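Local coordinates for protein L-rhamnonate dehydratase (PDB 2P0I) that probably catalyses the dehydration of L-rhamnonate to 2-dehydro-3-deoxy-L-rhamnonate, as a lyase of the enolase superfamily, at residues P324-P329 with F343-A348; C223-N228 with W247-S252; L64-V69 with T82-P87; D39-T44 with Y52-T57; G157-E162 with F334-P339. All coordinates share one frame; numbering follows the deposited sequence.

Contact 1: P324-P329 with F343-A348; sequences PHASGP and FQEYLA
Glu345 and Ala326 share the one hydrogen bond between 324-329 and 343-348. Ala326 N donates to Glu345 OE1 at 3.1 Å. The bond is nearly straight, 165° at the hydrogen, and reaches the oxygen on its anti side, somewhat out of the carboxylate plane. The Glu345 chain is extended, with CG opposite the backbone N (chi1 174°). This lifts the carboxylate off the strand to the loop. The second oxygen, OE2, has a salt bridge to Lys185 and a hydrogen bond to Thr169. Both oxygens are held, which limits rotation of the group.

The same OE1 also meets the imidazole of His325. The approach is through carbon: CD2 of His325 lies 3.2 Å from Glu345 OE1, while NE2 of His325 is 4.0 Å from it. Ring and carboxylate planes are almost perpendicular, 86° apart.

The apolar contacts centre on Ala326. Its CB touches Leu347 CD2 at 3.9 Å and Glu345 CG at 3.8 Å. The same CB also comes 3.4 Å from Glu345 O. Beside it, Pro324 CD packs on Gln344 CB at 4.2 Å. The amide oxygen of Gln344 turns elsewhere and bonds to Ser331.

A histidine-bearing loop thus faces a glutamate on strand 344-347, a neighbour of strand 163-169 in the barrel. This is consistent with the mouth of the modified TIM barrel of the enolase superfamily, where the active site of relatives lies.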
# COMPACT_ATOMS: atom_id res chain seq x y z
N PRO A 324 31.18 0.50 9.43
CA PRO A 324 31.12 -0.34 10.61
C PRO A 324 31.56 0.39 11.87
O PRO A 324 32.26 1.41 11.80
CB PRO A 324 32.08 -1.48 10.28
CG PRO A 324 33.06 -0.88 9.36
CD PRO A 324 32.27 0.09 8.53
N HIS A 325 31.11 -0.13 13.01
CA HIS A 325 31.58 0.25 14.33
C HIS A 325 33.09 0.00 14.44
O HIS A 325 33.60 -0.96 13.86
CB HIS A 325 30.83 -0.56 15.39
CG HIS A 325 31.22 -0.24 16.80
ND1 HIS A 325 32.01 -1.08 17.56
CD2 HIS A 325 30.95 0.83 17.58
CE1 HIS A 325 32.19 -0.55 18.76
NE2 HIS A 325 31.56 0.61 18.79
N ALA A 326 33.79 0.88 15.15
CA ALA A 326 35.22 0.72 15.41
C ALA A 326 35.55 -0.64 16.04
O ALA A 326 35.25 -0.90 17.20
CB ALA A 326 35.73 1.85 16.29
N SER A 327 36.15 -1.52 15.24
CA SER A 327 36.49 -2.86 15.68
C SER A 327 37.97 -3.16 15.45
O SER A 327 38.38 -4.33 15.42
CB SER A 327 35.65 -3.90 14.93
OG SER A 327 34.27 -3.67 15.11
N GLY A 328 38.77 -2.11 15.29
CA GLY A 328 40.18 -2.28 14.98
C GLY A 328 40.37 -2.93 13.63
O GLY A 328 39.55 -2.73 12.73
N PRO A 329 41.44 -3.74 13.48
CA PRO A 329 41.74 -4.46 12.23
C PRO A 329 40.60 -5.32 11.68
O PRO A 329 40.58 -5.61 10.49
CB PRO A 329 42.93 -5.33 12.63
CG PRO A 329 43.60 -4.54 13.70
CD PRO A 329 42.46 -4.00 14.51
N PHE A 343 34.26 4.97 4.57
CA PHE A 343 35.14 5.43 5.66
C PHE A 343 34.77 4.65 6.91
O PHE A 343 33.83 3.87 6.88
CB PHE A 343 34.97 6.94 5.92
CG PHE A 343 33.55 7.42 5.85
CD1 PHE A 343 32.65 7.19 6.90
CD2 PHE A 343 33.09 8.11 4.72
CE1 PHE A 343 31.33 7.64 6.82
CE2 PHE A 343 31.77 8.56 4.64
CZ PHE A 343 30.89 8.32 5.69
N GLN A 344 35.47 4.87 8.03
CA GLN A 344 35.00 4.31 9.29
C GLN A 344 35.30 5.06 10.57
O GLN A 344 35.95 6.10 10.57
CB GLN A 344 35.34 2.83 9.43
CG GLN A 344 36.80 2.52 9.63
CD GLN A 344 36.99 1.11 10.13
OE1 GLN A 344 36.90 0.84 11.33
NE2 GLN A 344 37.23 0.19 9.21
N GLU A 345 34.79 4.51 11.66
CA GLU A 345 34.88 5.10 12.98
C GLU A 345 36.23 4.75 13.62
O GLU A 345 36.68 3.61 13.54
CB GLU A 345 33.71 4.56 13.81
CG GLU A 345 33.71 4.95 15.27
CD GLU A 345 32.48 4.49 16.01
OE1 GLU A 345 32.07 3.32 15.85
OE2 GLU A 345 31.91 5.30 16.77
N TYR A 346 36.87 5.75 14.23
CA TYR A 346 37.83 5.50 15.30
C TYR A 346 37.35 6.07 16.63
O TYR A 346 36.79 7.16 16.67
CB TYR A 346 39.23 6.05 14.94
CG TYR A 346 40.34 5.31 15.67
CD1 TYR A 346 40.76 4.05 15.25
CD2 TYR A 346 40.94 5.86 16.80
CE1 TYR A 346 41.75 3.36 15.93
CE2 TYR A 346 41.94 5.18 17.49
CZ TYR A 346 42.35 3.93 17.04
OH TYR A 346 43.33 3.23 17.70
N LEU A 347 37.58 5.33 17.71
CA LEU A 347 37.33 5.84 19.06
C LEU A 347 38.51 6.65 19.60
O LEU A 347 39.62 6.14 19.67
CB LEU A 347 37.04 4.67 20.01
CG LEU A 347 35.62 4.42 20.53
CD1 LEU A 347 34.98 5.66 21.15
CD2 LEU A 347 34.71 3.82 19.45
N ALA A 348 38.26 7.90 19.99
CA ALA A 348 39.19 8.62 20.88
C ALA A 348 39.08 8.09 22.30
O ALA A 348 38.27 8.57 23.10
CB ALA A 348 38.94 10.13 20.85

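Contact 2: C223-N228 with W247-S252; sequences CYMSLN and WEECLS
Cys223 and Glu248 start the contact between two neighbouring loops of the enolase-type barrel, one after strand 219-222 and the other at the end of strand 247-248. These two parallel strands are joined through helix 229-238, a beta-alpha-beta crossover.

The tight part is backbone to backbone. Three hydrogen bonds run along it: Cys223 N to Glu248 O at 2.8 Å, Met225 N to Glu249 O at 2.9 Å, and Leu227 N to Cys250 O at 2.9 Å. A type I' turn runs from Cys223 to Ser226. Its first carbonyl, Cys223 O, accepts from both N and OG of Ser226.

Sulfur fills the inner end. With SG beside the backbone N (chi1 -62°), Cys223 reaches the edge of the Trp247 indole, SG to CE3 4.0 Å. It also lies 4.1 Å from Cys250 SG. Met225, a selenomethionine here, runs alongside Glu249 in the same direction, its CG 3.4 Å from Glu249 OE1. Glu249 OE1 is hydrogen-bonded to His276 ND1. The methyl CE of Met225 lies over one face of the Tyr224 ring, offset toward its rim. Tyr224 also packs on Phe122 of the second subunit.

The outer end is looser. Asn228 and Ser252 are partly exposed. Met121 of the second subunit packs on Met225 and Ser252. Here a water replaces direct bonding: it donates to Leu227 O at 2.8 Å and accepts from Ser252 N at 2.9 Å.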
# COMPACT_ATOMS: atom_id res chain seq x y z
N CYS A 223 23.39 8.79 19.66
CA CYS A 223 22.27 8.90 20.59
C CYS A 223 22.08 7.65 21.41
O CYS A 223 21.14 7.58 22.20
CB CYS A 223 20.98 9.29 19.86
SG CYS A 223 21.08 10.92 19.03
N TYR A 224 22.98 6.69 21.21
CA TYR A 224 23.05 5.44 21.99
C TYR A 224 21.69 4.85 22.37
O TYR A 224 21.38 4.68 23.54
CB TYR A 224 24.00 5.59 23.20
CG TYR A 224 24.44 4.25 23.79
CD1 TYR A 224 25.31 3.40 23.09
CD2 TYR A 224 23.99 3.84 25.05
CE1 TYR A 224 25.71 2.17 23.63
CE2 TYR A 224 24.38 2.61 25.60
CZ TYR A 224 25.24 1.78 24.88
OH TYR A 224 25.63 0.58 25.42
N MSE A 225 20.85 4.62 21.35
CA MSE A 225 19.59 3.87 21.50
C MSE A 225 18.56 4.52 22.41
O MSE A 225 17.62 3.86 22.83
CB MSE A 225 19.84 2.45 22.01
CG MSE A 225 20.83 1.62 21.21
SE MSE A 225 21.04 -0.12 22.08
CE MSE A 225 22.05 0.40 23.67
N SER A 226 18.75 5.80 22.74
CA SER A 226 18.18 6.34 23.97
C SER A 226 16.93 7.20 23.78
O SER A 226 16.29 7.56 24.77
CB SER A 226 19.23 7.12 24.76
OG SER A 226 19.54 8.34 24.11
N LEU A 227 16.59 7.54 22.54
CA LEU A 227 15.53 8.52 22.30
C LEU A 227 14.21 7.86 21.89
O LEU A 227 14.05 6.64 21.97
CB LEU A 227 15.97 9.58 21.28
CG LEU A 227 17.34 10.25 21.40
CD1 LEU A 227 17.46 11.35 20.36
CD2 LEU A 227 17.53 10.82 22.79
N ASN A 228 13.26 8.69 21.48
CA ASN A 228 12.03 8.22 20.86
C ASN A 228 11.69 9.05 19.64
O ASN A 228 12.40 10.02 19.33
CB ASN A 228 10.89 8.17 21.88
CG ASN A 228 10.63 9.49 22.55
OD1 ASN A 228 10.13 10.42 21.93
ND2 ASN A 228 10.96 9.57 23.82
N TRP A 247 22.54 11.69 12.51
CA TRP A 247 22.07 11.31 13.83
C TRP A 247 22.04 9.79 13.93
O TRP A 247 21.31 9.12 13.20
CB TRP A 247 20.68 11.88 14.07
CG TRP A 247 20.65 13.38 14.01
CD1 TRP A 247 20.59 14.16 12.90
CD2 TRP A 247 20.69 14.27 15.13
NE1 TRP A 247 20.58 15.49 13.25
CE2 TRP A 247 20.65 15.58 14.61
CE3 TRP A 247 20.76 14.08 16.52
CZ2 TRP A 247 20.67 16.71 15.44
CZ3 TRP A 247 20.79 15.21 17.34
CH2 TRP A 247 20.74 16.50 16.79
N GLU A 248 22.83 9.28 14.88
CA GLU A 248 23.14 7.87 14.98
C GLU A 248 22.36 7.23 16.11
O GLU A 248 22.35 7.76 17.22
CB GLU A 248 24.63 7.71 15.23
CG GLU A 248 25.09 6.29 15.36
CD GLU A 248 26.61 6.16 15.30
OE1 GLU A 248 27.24 6.82 14.44
OE2 GLU A 248 27.17 5.40 16.11
N GLU A 249 21.71 6.10 15.82
CA GLU A 249 21.04 5.26 16.82
C GLU A 249 20.04 6.00 17.68
O GLU A 249 20.07 5.89 18.91
CB GLU A 249 22.05 4.55 17.73
CG GLU A 249 22.61 3.28 17.13
CD GLU A 249 22.83 2.20 18.17
OE1 GLU A 249 22.13 1.17 18.09
OE2 GLU A 249 23.70 2.37 19.05
N CYS A 250 19.15 6.77 17.05
CA CYS A 250 18.18 7.56 17.81
C CYS A 250 17.22 6.71 18.60
O CYS A 250 16.88 7.04 19.72
CB CYS A 250 17.42 8.50 16.89
SG CYS A 250 18.44 9.80 16.16
N LEU A 251 16.80 5.59 18.02
CA LEU A 251 15.77 4.76 18.63
C LEU A 251 16.37 3.47 19.14
O LEU A 251 17.46 3.08 18.72
CB LEU A 251 14.68 4.42 17.62
CG LEU A 251 14.02 5.55 16.85
CD1 LEU A 251 13.26 4.92 15.74
CD2 LEU A 251 13.06 6.28 17.74
N SER A 252 15.64 2.80 20.04
CA SER A 252 15.90 1.39 20.36
C SER A 252 15.99 0.57 19.07
O SER A 252 15.26 0.84 18.12
CB SER A 252 14.81 0.84 21.27
OG SER A 252 14.88 -0.57 21.38
O HOH W 1 13.26 4.15 20.96

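Contact 3: L64-V69 with T82-P87; sequences LGSFLV and TGFGGP
Phe67 lies against the end of strand 78-84 and the glycines after it, and its ring can be followed outward atom by atom. CB sits 3.9 Å from Gly86 N. With CG placed between the backbone N and the carbonyl carbon (chi1 79°), the ring is brought beside the carbonyls of Gly83 and Phe84. CG stays near Gly83 O and Gly86 N. CD2 comes closer, 3.2 Å from Gly83 O. CE2 is next: Phe84 O meets it at 3.5 Å, at the ring edge and near the ring plane. The ring also packs on Ala89, Cys90 and Val93 of helix 86-97.

Gly83 pairs with the backbone of Phe67. Phe67 N donates to Gly83 O at 2.7 Å, and Gly83 N returns a bond to Phe67 O at 3.0 Å. This is the hydrogen-bonded pair of an antiparallel beta hairpin, strands 66-73 and 78-84, at one edge of the four-stranded sheet of the N-terminal domain. Strand 11-19 lies on the other side of strand 66-73. Past the strand end, Gly85 N bonds to Gly65 O at 2.8 Å.

Phe67 O takes a second donor. Thr82 OG1 reaches it at 2.9 Å from above, 45° out of the carbonyl plane. On the sheet face that carries Leu68 and Thr82, Leu68 CD1 touches Thr82 CB. Thr82 N bonds to Tyr330 OH, which ties the hairpin to helix 329-337 of the barrel domain. A water donates to Thr82 OG1 and has a weak bond with Ser66 OG. The hydroxyl of Ser66 also lies against the Phe84 ring, OG to CE1 3.3 Å.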
# COMPACT_ATOMS: atom_id res chain seq x y z
N LEU A 64 30.13 -7.51 31.02
CA LEU A 64 30.46 -8.78 30.41
C LEU A 64 31.96 -9.01 30.43
O LEU A 64 32.42 -10.13 30.63
CB LEU A 64 29.93 -8.86 28.98
CG LEU A 64 28.42 -8.74 28.74
CD1 LEU A 64 28.16 -8.55 27.25
CD2 LEU A 64 27.65 -9.96 29.28
N GLY A 65 32.72 -7.93 30.23
CA GLY A 65 34.16 -8.02 30.00
C GLY A 65 34.53 -8.53 28.62
O GLY A 65 33.68 -8.66 27.74
N SER A 66 35.81 -8.86 28.46
CA SER A 66 36.42 -9.17 27.18
C SER A 66 36.92 -10.62 27.17
O SER A 66 37.27 -11.17 28.21
CB SER A 66 37.61 -8.24 26.93
OG SER A 66 37.17 -6.92 26.64
N PHE A 67 36.94 -11.23 25.99
CA PHE A 67 37.49 -12.58 25.85
C PHE A 67 38.29 -12.76 24.57
O PHE A 67 38.18 -11.96 23.65
CB PHE A 67 36.41 -13.66 26.02
CG PHE A 67 35.54 -13.87 24.81
CD1 PHE A 67 35.51 -15.12 24.18
CD2 PHE A 67 34.73 -12.85 24.31
CE1 PHE A 67 34.69 -15.33 23.07
CE2 PHE A 67 33.91 -13.06 23.20
CZ PHE A 67 33.89 -14.30 22.58
N LEU A 68 39.10 -13.81 24.52
CA LEU A 68 39.93 -14.10 23.36
C LEU A 68 39.81 -15.58 23.04
O LEU A 68 39.87 -16.42 23.93
CB LEU A 68 41.40 -13.71 23.62
CG LEU A 68 42.41 -13.90 22.48
CD1 LEU A 68 43.14 -12.61 22.12
CD2 LEU A 68 43.40 -14.95 22.85
N VAL A 69 39.61 -15.88 21.75
CA VAL A 69 39.53 -17.24 21.25
C VAL A 69 40.73 -17.49 20.35
O VAL A 69 40.97 -16.73 19.42
CB VAL A 69 38.21 -17.46 20.46
CG1 VAL A 69 38.25 -18.72 19.60
CG2 VAL A 69 37.02 -17.50 21.40
N THR A 82 39.67 -11.38 19.47
CA THR A 82 39.17 -10.90 20.74
C THR A 82 37.83 -10.18 20.56
O THR A 82 37.53 -9.69 19.47
CB THR A 82 40.22 -10.01 21.48
OG1 THR A 82 39.73 -9.62 22.76
CG2 THR A 82 40.56 -8.79 20.66
N GLY A 83 37.04 -10.13 21.62
CA GLY A 83 35.76 -9.44 21.59
C GLY A 83 35.22 -9.30 22.99
O GLY A 83 35.76 -9.89 23.93
N PHE A 84 34.16 -8.52 23.14
CA PHE A 84 33.43 -8.47 24.40
C PHE A 84 32.51 -9.68 24.53
O PHE A 84 31.99 -10.19 23.54
CB PHE A 84 32.65 -7.16 24.52
CG PHE A 84 33.52 -5.94 24.69
CD1 PHE A 84 34.15 -5.67 25.91
CD2 PHE A 84 33.71 -5.05 23.64
CE1 PHE A 84 34.95 -4.53 26.08
CE2 PHE A 84 34.51 -3.91 23.79
CZ PHE A 84 35.13 -3.65 25.02
N GLY A 85 32.33 -10.14 25.77
CA GLY A 85 31.48 -11.28 26.09
C GLY A 85 31.87 -11.99 27.38
O GLY A 85 31.00 -12.46 28.12
N GLY A 86 33.18 -12.08 27.62
CA GLY A 86 33.73 -12.53 28.91
C GLY A 86 33.47 -13.99 29.25
O GLY A 86 33.37 -14.83 28.36
N PRO A 87 33.37 -14.30 30.56
CA PRO A 87 33.04 -15.64 31.06
C PRO A 87 31.86 -16.40 30.40
O PRO A 87 32.03 -17.56 30.04
CB PRO A 87 32.82 -15.41 32.57
CG PRO A 87 33.67 -14.22 32.88
CD PRO A 87 33.60 -13.34 31.67
O HOH W 2 38.44 -6.82 23.56

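Contact 4: D39-T44 with Y52-T57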
# COMPACT_ATOMS: atom_id res chain seq x y z
N ASP A 39 32.09 8.17 32.63
CA ASP A 39 32.02 9.20 33.68
C ASP A 39 31.55 10.60 33.25
O ASP A 39 31.31 11.46 34.10
CB ASP A 39 33.34 9.28 34.45
CG ASP A 39 33.66 8.00 35.21
OD1 ASP A 39 34.71 7.39 34.93
OD2 ASP A 39 32.86 7.60 36.08
N SER A 40 31.43 10.83 31.94
CA SER A 40 30.79 12.04 31.42
C SER A 40 29.32 11.79 31.05
O SER A 40 28.89 10.64 31.01
CB SER A 40 31.58 12.62 30.24
OG SER A 40 31.44 11.85 29.06
N ASP A 41 28.56 12.86 30.81
CA ASP A 41 27.12 12.74 30.54
C ASP A 41 26.82 12.19 29.15
O ASP A 41 27.13 12.82 28.13
CB ASP A 41 26.40 14.08 30.77
CG ASP A 41 26.18 14.38 32.25
OD1 ASP A 41 25.39 13.66 32.90
OD2 ASP A 41 26.79 15.35 32.75
N ILE A 42 26.25 10.99 29.12
CA ILE A 42 25.86 10.31 27.88
C ILE A 42 24.44 9.76 28.07
O ILE A 42 24.14 9.12 29.09
CB ILE A 42 26.87 9.16 27.52
CG1 ILE A 42 28.26 9.73 27.21
CG2 ILE A 42 26.37 8.32 26.34
CD1 ILE A 42 29.38 8.68 27.13
N SER A 43 23.57 10.03 27.10
CA SER A 43 22.20 9.53 27.11
C SER A 43 22.14 8.05 26.75
O SER A 43 22.72 7.63 25.74
CB SER A 43 21.34 10.34 26.14
OG SER A 43 19.99 9.93 26.19
N THR A 44 21.45 7.26 27.58
CA THR A 44 21.44 5.78 27.49
C THR A 44 20.00 5.25 27.68
O THR A 44 19.16 5.97 28.23
CB THR A 44 22.37 5.13 28.57
OG1 THR A 44 21.81 5.31 29.88
CG2 THR A 44 23.77 5.72 28.54
N TYR A 52 21.05 5.78 37.58
CA TYR A 52 21.74 5.17 36.45
C TYR A 52 22.13 6.13 35.31
O TYR A 52 22.55 5.68 34.24
CB TYR A 52 20.98 3.94 35.93
CG TYR A 52 20.75 2.88 36.99
CD1 TYR A 52 21.83 2.23 37.60
CD2 TYR A 52 19.45 2.53 37.40
CE1 TYR A 52 21.63 1.27 38.59
CE2 TYR A 52 19.25 1.56 38.39
CZ TYR A 52 20.34 0.94 38.99
OH TYR A 52 20.15 -0.02 39.97
N LYS A 53 22.03 7.43 35.54
CA LYS A 53 22.27 8.41 34.47
C LYS A 53 23.62 9.13 34.53
O LYS A 53 24.12 9.61 33.51
CB LYS A 53 21.09 9.38 34.30
CG LYS A 53 21.02 10.52 35.32
CD LYS A 53 19.58 10.98 35.56
CE LYS A 53 19.09 11.95 34.48
NZ LYS A 53 19.73 13.29 34.59
N LYS A 54 24.20 9.19 35.73
CA LYS A 54 25.50 9.85 35.93
C LYS A 54 26.69 8.99 35.50
O LYS A 54 27.75 9.52 35.14
CB LYS A 54 25.65 10.28 37.40
CG LYS A 54 25.23 11.71 37.67
CD LYS A 54 26.43 12.59 38.02
CE LYS A 54 27.00 13.29 36.79
NZ LYS A 54 26.24 14.53 36.46
N SER A 55 26.49 7.67 35.52
CA SER A 55 27.56 6.69 35.26
C SER A 55 27.03 5.49 34.45
O SER A 55 26.02 4.88 34.82
CB SER A 55 28.16 6.21 36.59
OG SER A 55 29.05 5.12 36.40
N ARG A 56 27.73 5.17 33.35
CA ARG A 56 27.35 4.06 32.47
C ARG A 56 27.64 2.68 33.10
O ARG A 56 26.94 1.70 32.81
CB ARG A 56 28.06 4.20 31.11
CG ARG A 56 27.11 4.39 29.92
CD ARG A 56 27.57 5.48 28.96
NE ARG A 56 28.77 5.12 28.19
CZ ARG A 56 28.82 4.97 26.87
NH1 ARG A 56 29.97 4.65 26.28
NH2 ARG A 56 27.73 5.11 26.12
N THR A 57 28.67 2.62 33.95
CA THR A 57 28.99 1.40 34.70
C THR A 57 27.92 1.00 35.72
O THR A 57 27.77 -0.19 36.03
CB THR A 57 30.34 1.51 35.46
OG1 THR A 57 30.36 2.72 36.23
CG2 THR A 57 31.51 1.48 34.51
O HOH W 3 24.68 7.59 31.54
O HOH W 4 22.73 9.61 31.26
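Ile42 covers one face of the Arg56 guanidinium. Its CD1 stands over the centre of the group, 3.8 Å from Arg56 CZ. Ile42 CG2 touches the end of the group, 3.5 Å from Arg56 NH2. Arg56 NE is hydrogen-bonded to Leu37 O, and the guanidinium makes a cation-pi contact with Tyr224. Arg56 has two conformers, so these side-chain contacts are less certain. A bend at chi2 (136°) places Arg56 CD beside Thr44, 3.8 Å from CG2 of that residue. A further bend at chi3 turns the guanidinium under Ile42 CD1. The hydroxyl of Thr44 bonds to Ser47.

No direct hydrogen bond joins the two segments. Two waters fill in. Both lie between Ile42 O and Lys53 O, the first at 2.9 Å from each carbonyl oxygen. At the outer end Asp41 and Lys54 form a long salt bridge, OD1 to NZ 3.8 Å.

Segment 39-44 lies in the long link after strand 11-19, in which residues 21-34 are not modelled, and 52-57 leads into the short helix 56-59. The position and the disorder are consistent with the flexible capping loop of the enolase-superfamily N-terminal domain, which in relatives closes over the barrel mouth.

Contact 5: G157-E162 with F334-P339; sequences GGATKE and FQISQP
Thr160 and Ile336 form the main backbone link: Thr160 N donates to Ile336 O at 2.7 Å, 165° at the hydrogen. The loop 157-162 passes the C-terminal part of helix 329-337. Gly157 and Gly158 have positive phi and lead the chain into an extended Ala159. Two CH...O contacts flank the bond. Ser337 CA lies 3.2 Å from Gly158 O, and Ala159 CA lies 3.4 Å from Ile336 O. Asn110 of the third subunit bonds to Ser337 O, and Asn108 of the same subunit to Ala159 N.

The side chains of Thr160 and Lys161 turn to the carbonyls at this end of the helix. Thr160 OG1 lies between its own N and carbonyl carbon (chi1 52°), which sets it 3.0 Å from Ile336 O and 2.9 Å from Gln338 O. The hydroxyl is within hydrogen-bonding reach of both. CG2 of Thr160 rests near Ser337 O. Lys161 bends at chi3 and chi4 and brings NZ to Gln335 O at 2.9 Å, a weak bond. A longer weak one goes to Gln338 O. NZ also bonds to Thr341 O. A positive charge beside these carbonyls is probably favourable at the C-terminal end of a helix. The aliphatic part of Lys161 crosses Ile336, CG to CD1 3.6 Å.

The loop comes after helix 128-148 and before strand 163-169, so the contact ties the entry to the barrel to its last helix. Ile336 also packs on Leu164 of that strand, and Phe334 packs on helix 305-317.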
# COMPACT_ATOMS: atom_id res chain seq x y z
N GLY A 157 38.37 -10.03 -1.44
CA GLY A 157 38.05 -9.17 -2.59
C GLY A 157 39.09 -8.11 -2.96
O GLY A 157 38.92 -7.40 -3.96
N GLY A 158 40.16 -8.01 -2.16
CA GLY A 158 41.27 -7.11 -2.49
C GLY A 158 41.14 -5.76 -1.84
O GLY A 158 40.42 -5.61 -0.86
N ALA A 159 41.85 -4.76 -2.36
CA ALA A 159 41.65 -3.38 -1.93
C ALA A 159 40.88 -2.59 -2.99
O ALA A 159 41.25 -2.57 -4.16
CB ALA A 159 42.99 -2.72 -1.66
N THR A 160 39.79 -1.94 -2.58
CA THR A 160 39.05 -1.05 -3.47
C THR A 160 39.52 0.40 -3.32
O THR A 160 39.12 1.27 -4.10
CB THR A 160 37.54 -1.11 -3.23
OG1 THR A 160 37.27 -0.91 -1.83
CG2 THR A 160 36.97 -2.44 -3.68
N LYS A 161 40.35 0.64 -2.31
CA LYS A 161 41.00 1.94 -2.14
C LYS A 161 42.40 1.76 -1.57
O LYS A 161 42.75 0.68 -1.10
CB LYS A 161 40.16 2.89 -1.28
CG LYS A 161 39.53 2.25 -0.04
CD LYS A 161 38.31 3.03 0.46
CE LYS A 161 37.01 2.49 -0.13
NZ LYS A 161 36.62 1.17 0.46
N GLU A 162 43.21 2.82 -1.61
CA GLU A 162 44.57 2.79 -1.09
C GLU A 162 44.64 3.34 0.33
O GLU A 162 45.56 3.03 1.08
CB GLU A 162 45.54 3.54 -2.01
CG GLU A 162 44.88 4.57 -2.93
CD GLU A 162 45.87 5.35 -3.78
OE1 GLU A 162 45.97 6.59 -3.59
OE2 GLU A 162 46.55 4.74 -4.63
N PHE A 334 37.84 -5.31 6.23
CA PHE A 334 36.53 -5.26 5.58
C PHE A 334 36.36 -3.98 4.79
O PHE A 334 35.92 -4.03 3.64
CB PHE A 334 35.42 -5.38 6.64
CG PHE A 334 34.05 -5.08 6.10
CD1 PHE A 334 33.38 -6.01 5.32
CD2 PHE A 334 33.44 -3.86 6.37
CE1 PHE A 334 32.11 -5.73 4.81
CE2 PHE A 334 32.18 -3.57 5.88
CZ PHE A 334 31.51 -4.51 5.10
N GLN A 335 36.71 -2.85 5.40
CA GLN A 335 36.43 -1.53 4.83
C GLN A 335 37.25 -1.26 3.59
O GLN A 335 36.76 -0.68 2.63
CB GLN A 335 36.67 -0.43 5.88
CG GLN A 335 36.13 0.94 5.50
CD GLN A 335 37.23 1.98 5.33
OE1 GLN A 335 37.47 2.79 6.22
NE2 GLN A 335 37.89 1.96 4.18
N ILE A 336 38.50 -1.69 3.61
CA ILE A 336 39.38 -1.56 2.46
C ILE A 336 38.92 -2.35 1.23
O ILE A 336 39.29 -2.01 0.11
CB ILE A 336 40.85 -1.85 2.86
CG1 ILE A 336 41.83 -1.08 1.99
CG2 ILE A 336 41.15 -3.31 2.85
CD1 ILE A 336 41.76 0.41 2.18
N SER A 337 38.05 -3.35 1.44
CA SER A 337 37.80 -4.39 0.44
C SER A 337 36.50 -4.25 -0.35
O SER A 337 36.33 -4.91 -1.37
CB SER A 337 37.85 -5.76 1.10
OG SER A 337 36.70 -5.97 1.90
N GLN A 338 35.59 -3.40 0.12
CA GLN A 338 34.22 -3.35 -0.42
C GLN A 338 33.93 -2.08 -1.24
O GLN A 338 34.47 -1.01 -0.94
CB GLN A 338 33.17 -3.57 0.68
CG GLN A 338 33.34 -4.82 1.55
CD GLN A 338 33.16 -6.14 0.81
OE1 GLN A 338 34.07 -6.97 0.79
NE2 GLN A 338 31.99 -6.35 0.22
N PRO A 339 33.09 -2.20 -2.28
CA PRO A 339 32.58 -1.06 -3.05
C PRO A 339 31.82 -0.01 -2.22
O PRO A 339 31.96 1.19 -2.49
CB PRO A 339 31.61 -1.72 -4.05
CG PRO A 339 31.32 -3.08 -3.50
CD PRO A 339 32.59 -3.48 -2.83

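Contacts 1, 2 and 5 belong to the barrel region, contact 3 to the N-terminal domain sheet, and contact 4 to the link between strands 11-19 and 66-73. Contacts 2, 3 and 5 are largely buried; contacts 1 and 4 are only partly so. Contacts 1 and 2 reach the same barrel sheet. Contacts 1 and 5 touch through Gln335 and Phe343, on helix 329-337 and just before strand 344-347. Contact 4 touches contact 2 through Ser43 and Ser226. Backbone hydrogen bonds dominate contacts 2 and 3. A carboxylate leads in contact 1, helix-end carbonyls in contact 5, and waters in contact 4. Contacts 4 and 5 lie on opposite sides of the chain's centre.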